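Local coordinates for protein GCN5 like acetylase + bromodomain (Cryptosporidium parvum, PDB 4LDF) that probably acetylates histone H3 as a GCN5-type transcriptional activator, represented here by its bromodomain, a module of the type that reads acetylated lysines, at residues 24-29 / 54-59; 60-63 / 67-70. One frame throughout, in Å; residues are numbered along the deposited sequence.

Contact 1: residues 24-29 / 54-59; sequences TLSRHE and TDIQTM
Thr58 OG1 donates a hydrogen bond of 2.6 Å to Asp55 OD2, helping to fix the start of the helix whose first residue, Ile56, reaches across to Leu25 and Ser26. Asp55 is the N-cap of helix 56-64: its other oxygen, OD1, takes the backbone N-H of Thr58 from above the carboxylate plane, at 3.0 Å. The OG1 bond arrives on the syn side of OD2, 33° out of that plane. One carboxylate thus holds the backbone N-H and the hydroxyl of the same threonine.

From this anchored turn Ile56 projects its two branches separately. CG2, anti to the backbone N, meets Ser26 CB at 3.8 Å, while the longer branch runs on to CD1 and touches Leu25 CD2, also at 3.8 Å. CD1 further packs against the backbone of helix 14-27, 4.0 Å from Ser26 CA. In the conformer given, the Ser26 hydroxyl turns back to the carbonyls of Leu22 and Asp23, while its CB faces the isoleucine. Phe34 of the ZA loop, the long bromodomain connection between these helices, bonds to Ile56 through the backbone. The chemistry divides the work: polar groups set the helix start, and a purely apolar junction joins it to the end of helix 14-27.

Contact 2: residues 60-63 / 67-70; sequences KRKA and EYKT
A helix end and the loop that follows it fold back on each other here: residues 60-63 belong to the last turns of helix 56-64, and residues 67-70 lead into helix 71-88 of the bromodomain bundle. The polar link is between backbones. Glu67 N donates to Lys62 O at 3.0 Å in a nearly straight bond of 166°, spanning five residues along the chain and closing the turn that follows the helix. Glu67 CB lies beside the same carbonyl oxygen, at 3.4 Å.

Lys62 contributes the largest share of the buried surface. Its methylene groups pass obliquely along the phenol of Tyr68, with CB 3.7 Å from CE1 and CD 3.6 Å from OH. A chi1 of -67° places CG beside the backbone N, and the extended chain beyond it carries the amine past the hydroxyl. Glu67 crosses Lys62 at about a right angle; its OE1 comes to 3.9 Å from Lys62 CG, yet stays 6.3 Å from NZ, so the opposite charges do not pair. Ala63 adds a looser apolar touch, CB to Tyr68 CE1 at 4.4 Å.

The polar ends of Lys62 and Tyr68 are both taken by Glu77 of helix 71-88, which forms a salt bridge with Lys62 NZ through OE1 and a hydrogen bond with Tyr68 OH through OE2. Phe74 meets the tyrosine ring edge-to-face. Lys62 therefore has two roles, a hydrocarbon stem that helps cover the tyrosine and an amine that pairs with Glu77. Together, the backbone bond and the shared carboxylate tie the turn to both helices it connects, and the nearby positive charge probably helps Glu77 remain ionised.

Overall arrangement
Contact 1 and contact 2 lie in series along helix 56-64, one joining its start to helix 14-27 and the other folding the following loop against its end; their centres are about 14 Å apart. Met59 is a direct bridge, its CG packed 3.3 Å from Tyr68 OH. A second approach brings Ser26 OG, in one of its two conformers, to 3.6 Å from Lys60 NZ, whose salt bridge goes to Asp23 on helix 14-27. Glu77 also bonds to Thr54 OG1, connecting the residues just before helix 56-64, as well as its end, with helix 71-88. In bromodomains the acetyl-lysine pocket lies between the ZA and BC loops; contact 1, bonded to Phe34, adjoins the former.

Contact 1: residues 24-29 / 54-59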
loop_
_atom_site.group_PDB
_atom_site.type_symbol
_atom_site.label_atom_id
_atom_site.label_comp_id
_atom_site.label_asym_id
_atom_site.label_seq_id
_atom_site.Cartn_x
_atom_site.Cartn_y
_atom_site.Cartn_z
ATOM N N THR A 24 -5.435 2.094 8.686
ATOM C CA THR A 24 -5.034 1.028 9.616
ATOM C C THR A 24 -3.610 0.567 9.291
ATOM O O THR A 24 -2.772 0.467 10.199
ATOM C CB THR A 24 -6.023 -0.164 9.567
ATOM O OG1 THR A 24 -7.238 0.256 10.161
ATOM C CG2 THR A 24 -5.505 -1.400 10.343
ATOM N N LEU A 25 -3.356 0.274 7.992
ATOM C CA LEU A 25 -2.051 -0.157 7.508
ATOM C C LEU A 25 -0.966 0.843 7.859
ATOM O O LEU A 25 0.036 0.443 8.446
ATOM C CB LEU A 25 -2.062 -0.471 5.999
ATOM C CG LEU A 25 -0.727 -0.896 5.383
ATOM C CD1 LEU A 25 -0.308 -2.325 5.821
ATOM C CD2 LEU A 25 -0.772 -0.798 3.863
ATOM N N SER A 26 -1.157 2.127 7.515
ATOM C CA SER A 26 -0.181 3.200 7.774
ATOM C C SER A 26 0.160 3.406 9.245
ATOM O O SER A 26 1.299 3.757 9.545
ATOM C CB SER A 26 -0.632 4.519 7.151
ATOM O OG SER A 26 -1.889 4.914 7.673
ATOM N N ARG A 27 -0.813 3.188 10.157
ATOM C CA ARG A 27 -0.623 3.352 11.607
ATOM C C ARG A 27 0.257 2.269 12.226
ATOM O O ARG A 27 0.781 2.474 13.327
ATOM C CB ARG A 27 -1.961 3.502 12.349
ATOM C CG ARG A 27 -2.728 4.753 11.911
ATOM C CD ARG A 27 -4.095 4.816 12.535
ATOM N NE ARG A 27 -4.495 6.197 12.792
ATOM C CZ ARG A 27 -4.052 6.929 13.809
ATOM N NH1 ARG A 27 -4.470 8.173 13.968
ATOM N NH2 ARG A 27 -3.187 6.419 14.678
ATOM N N HIS A 28 0.450 1.142 11.525
ATOM C CA HIS A 28 1.371 0.099 11.995
ATOM C C HIS A 28 2.767 0.739 12.036
ATOM O O HIS A 28 3.170 1.367 11.062
ATOM C CB HIS A 28 1.397 -1.108 11.039
ATOM C CG HIS A 28 2.056 -2.316 11.632
ATOM N ND1 HIS A 28 3.418 -2.352 11.881
ATOM C CD2 HIS A 28 1.524 -3.520 11.948
ATOM C CE1 HIS A 28 3.661 -3.553 12.371
ATOM N NE2 HIS A 28 2.554 -4.297 12.412
ATOM N N GLU A 29 3.486 0.602 13.158
ATOM C CA GLU A 29 4.831 1.192 13.327
ATOM C C GLU A 29 5.819 0.913 12.167
ATOM O O GLU A 29 6.574 1.809 11.816
ATOM C CB GLU A 29 5.438 0.809 14.690
ATOM C CG GLU A 29 5.836 -0.652 14.838
ATOM C CD GLU A 29 6.625 -1.032 16.079
ATOM O OE1 GLU A 29 7.220 -2.130 16.077
ATOM O OE2 GLU A 29 6.650 -0.244 17.051
ATOM N N THR A 54 4.035 2.849 -6.194
ATOM C CA THR A 54 2.857 3.228 -5.437
ATOM C C THR A 54 3.254 3.322 -3.977
ATOM O O THR A 54 4.343 2.880 -3.604
ATOM C CB THR A 54 1.625 2.339 -5.751
ATOM O OG1 THR A 54 0.470 2.980 -5.197
ATOM C CG2 THR A 54 1.755 0.922 -5.204
ATOM N N ASP A 55 2.368 3.884 -3.152
ATOM C CA ASP A 55 2.585 4.108 -1.722
ATOM C C ASP A 55 1.234 4.401 -1.071
ATOM O O ASP A 55 0.226 4.570 -1.773
ATOM C CB ASP A 55 3.553 5.295 -1.505
ATOM C CG ASP A 55 3.051 6.582 -2.151
ATOM O OD1 ASP A 55 2.417 7.383 -1.448
ATOM O OD2 ASP A 55 3.272 6.762 -3.370
ATOM N N ILE A 56 1.216 4.468 0.269
ATOM C CA ILE A 56 -0.022 4.701 1.033
ATOM C C ILE A 56 -0.700 6.042 0.746
ATOM O O ILE A 56 -1.927 6.073 0.629
ATOM C CB ILE A 56 0.150 4.384 2.539
ATOM C CG1 ILE A 56 0.507 2.883 2.722
ATOM C CG2 ILE A 56 -1.133 4.763 3.361
ATOM C CD1 ILE A 56 1.136 2.483 4.085
ATOM N N GLN A 57 0.090 7.131 0.598
ATOM C CA GLN A 57 -0.416 8.478 0.346
ATOM C C GLN A 57 -1.094 8.529 -1.032
ATOM O O GLN A 57 -2.175 9.112 -1.152
ATOM C CB GLN A 57 0.743 9.499 0.482
ATOM C CG GLN A 57 0.399 10.962 0.253
ATOM C CD GLN A 57 1.665 11.800 0.224
ATOM O OE1 GLN A 57 2.251 12.060 -0.836
ATOM N NE2 GLN A 57 2.152 12.183 1.396
ATOM N N THR A 58 -0.487 7.870 -2.048
ATOM C CA THR A 58 -1.015 7.777 -3.412
ATOM C C THR A 58 -2.366 7.033 -3.379
ATOM O O THR A 58 -3.341 7.539 -3.926
ATOM C CB THR A 58 0.023 7.119 -4.354
ATOM O OG1 THR A 58 1.170 7.965 -4.445
ATOM C CG2 THR A 58 -0.527 6.835 -5.756
ATOM N N MET A 59 -2.421 5.854 -2.733
ATOM C CA MET A 59 -3.649 5.055 -2.624
ATOM C C MET A 59 -4.740 5.758 -1.804
ATOM O O MET A 59 -5.908 5.689 -2.185
ATOM C CB MET A 59 -3.351 3.636 -2.129
ATOM C CG MET A 59 -2.566 2.814 -3.145
ATOM S SD MET A 59 -2.216 1.106 -2.692
ATOM C CE MET A 59 -1.019 1.316 -1.401
#

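Contact 2: residues 60-63 / 67-70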
loop_
_atom_site.group_PDB
_atom_site.type_symbol
_atom_site.label_atom_id
_atom_site.label_comp_id
_atom_site.label_asym_id
_atom_site.label_seq_id
_atom_site.Cartn_x
_atom_site.Cartn_y
_atom_site.Cartn_z
ATOM N N LYS A 60 -4.356 6.465 -0.708
ATOM C CA LYS A 60 -5.277 7.247 0.140
ATOM C C LYS A 60 -5.879 8.383 -0.680
ATOM O O LYS A 60 -7.069 8.655 -0.527
ATOM C CB LYS A 60 -4.576 7.812 1.376
ATOM C CG LYS A 60 -4.701 6.924 2.606
ATOM C CD LYS A 60 -4.050 7.589 3.811
ATOM C CE LYS A 60 -4.374 6.856 5.080
ATOM N NZ LYS A 60 -3.869 7.553 6.289
ATOM N N ARG A 61 -5.069 9.027 -1.564
ATOM C CA ARG A 61 -5.506 10.119 -2.453
ATOM C C ARG A 61 -6.530 9.588 -3.442
ATOM O O ARG A 61 -7.560 10.225 -3.666
ATOM C CB ARG A 61 -4.327 10.688 -3.256
ATOM C CG ARG A 61 -3.890 12.087 -2.861
ATOM C CD ARG A 61 -3.118 12.827 -3.962
ATOM N NE ARG A 61 -2.318 11.974 -4.856
ATOM C CZ ARG A 61 -1.142 11.431 -4.550
ATOM N NH1 ARG A 61 -0.488 10.703 -5.445
ATOM N NH2 ARG A 61 -0.611 11.613 -3.349
ATOM N N LYS A 62 -6.220 8.442 -4.071
ATOM C CA LYS A 62 -7.099 7.755 -5.021
ATOM C C LYS A 62 -8.440 7.398 -4.341
ATOM O O LYS A 62 -9.498 7.625 -4.922
ATOM C CB LYS A 62 -6.412 6.501 -5.587
ATOM C CG LYS A 62 -5.205 6.826 -6.481
ATOM C CD LYS A 62 -4.704 5.606 -7.257
ATOM C CE LYS A 62 -3.458 5.934 -8.033
ATOM N NZ LYS A 62 -2.912 4.747 -8.745
ATOM N N ALA A 63 -8.386 6.878 -3.107
ATOM C CA ALA A 63 -9.566 6.478 -2.325
ATOM C C ALA A 63 -10.451 7.672 -1.960
ATOM O O ALA A 63 -11.678 7.605 -2.128
ATOM C CB ALA A 63 -9.141 5.726 -1.068
ATOM N N GLU A 67 -11.773 7.123 -6.741
ATOM C CA GLU A 67 -11.248 6.638 -8.009
ATOM C C GLU A 67 -11.192 5.119 -8.178
ATOM O O GLU A 67 -10.999 4.659 -9.300
ATOM C CB GLU A 67 -9.902 7.296 -8.317
ATOM C CG GLU A 67 -10.020 8.769 -8.665
ATOM C CD GLU A 67 -8.702 9.520 -8.701
ATOM O OE1 GLU A 67 -7.636 8.862 -8.742
ATOM O OE2 GLU A 67 -8.735 10.772 -8.685
ATOM N N TYR A 68 -11.342 4.326 -7.094
ATOM C CA TYR A 68 -11.365 2.879 -7.306
ATOM C C TYR A 68 -12.761 2.473 -7.719
ATOM O O TYR A 68 -13.724 2.734 -6.997
ATOM C CB TYR A 68 -10.877 2.082 -6.082
ATOM C CG TYR A 68 -9.413 2.296 -5.781
ATOM C CD1 TYR A 68 -9.012 3.015 -4.656
ATOM C CD2 TYR A 68 -8.423 1.809 -6.635
ATOM C CE1 TYR A 68 -7.663 3.225 -4.373
ATOM C CE2 TYR A 68 -7.073 2.059 -6.391
ATOM C CZ TYR A 68 -6.696 2.746 -5.242
ATOM O OH TYR A 68 -5.369 2.966 -4.948
ATOM N N LYS A 69 -12.871 1.894 -8.920
ATOM C CA LYS A 69 -14.116 1.413 -9.526
ATOM C C LYS A 69 -14.465 0.023 -8.986
ATOM O O LYS A 69 -15.646 -0.297 -8.819
ATOM C CB LYS A 69 -13.953 1.355 -11.061
ATOM N N THR A 70 -13.434 -0.824 -8.754
ATOM C CA THR A 70 -13.619 -2.180 -8.224
ATOM C C THR A 70 -12.638 -2.426 -7.090
ATOM O O THR A 70 -11.643 -1.701 -6.971
ATOM C CB THR A 70 -13.459 -3.265 -9.322
ATOM O OG1 THR A 70 -12.119 -3.274 -9.825
ATOM C CG2 THR A 70 -14.493 -3.158 -10.452
#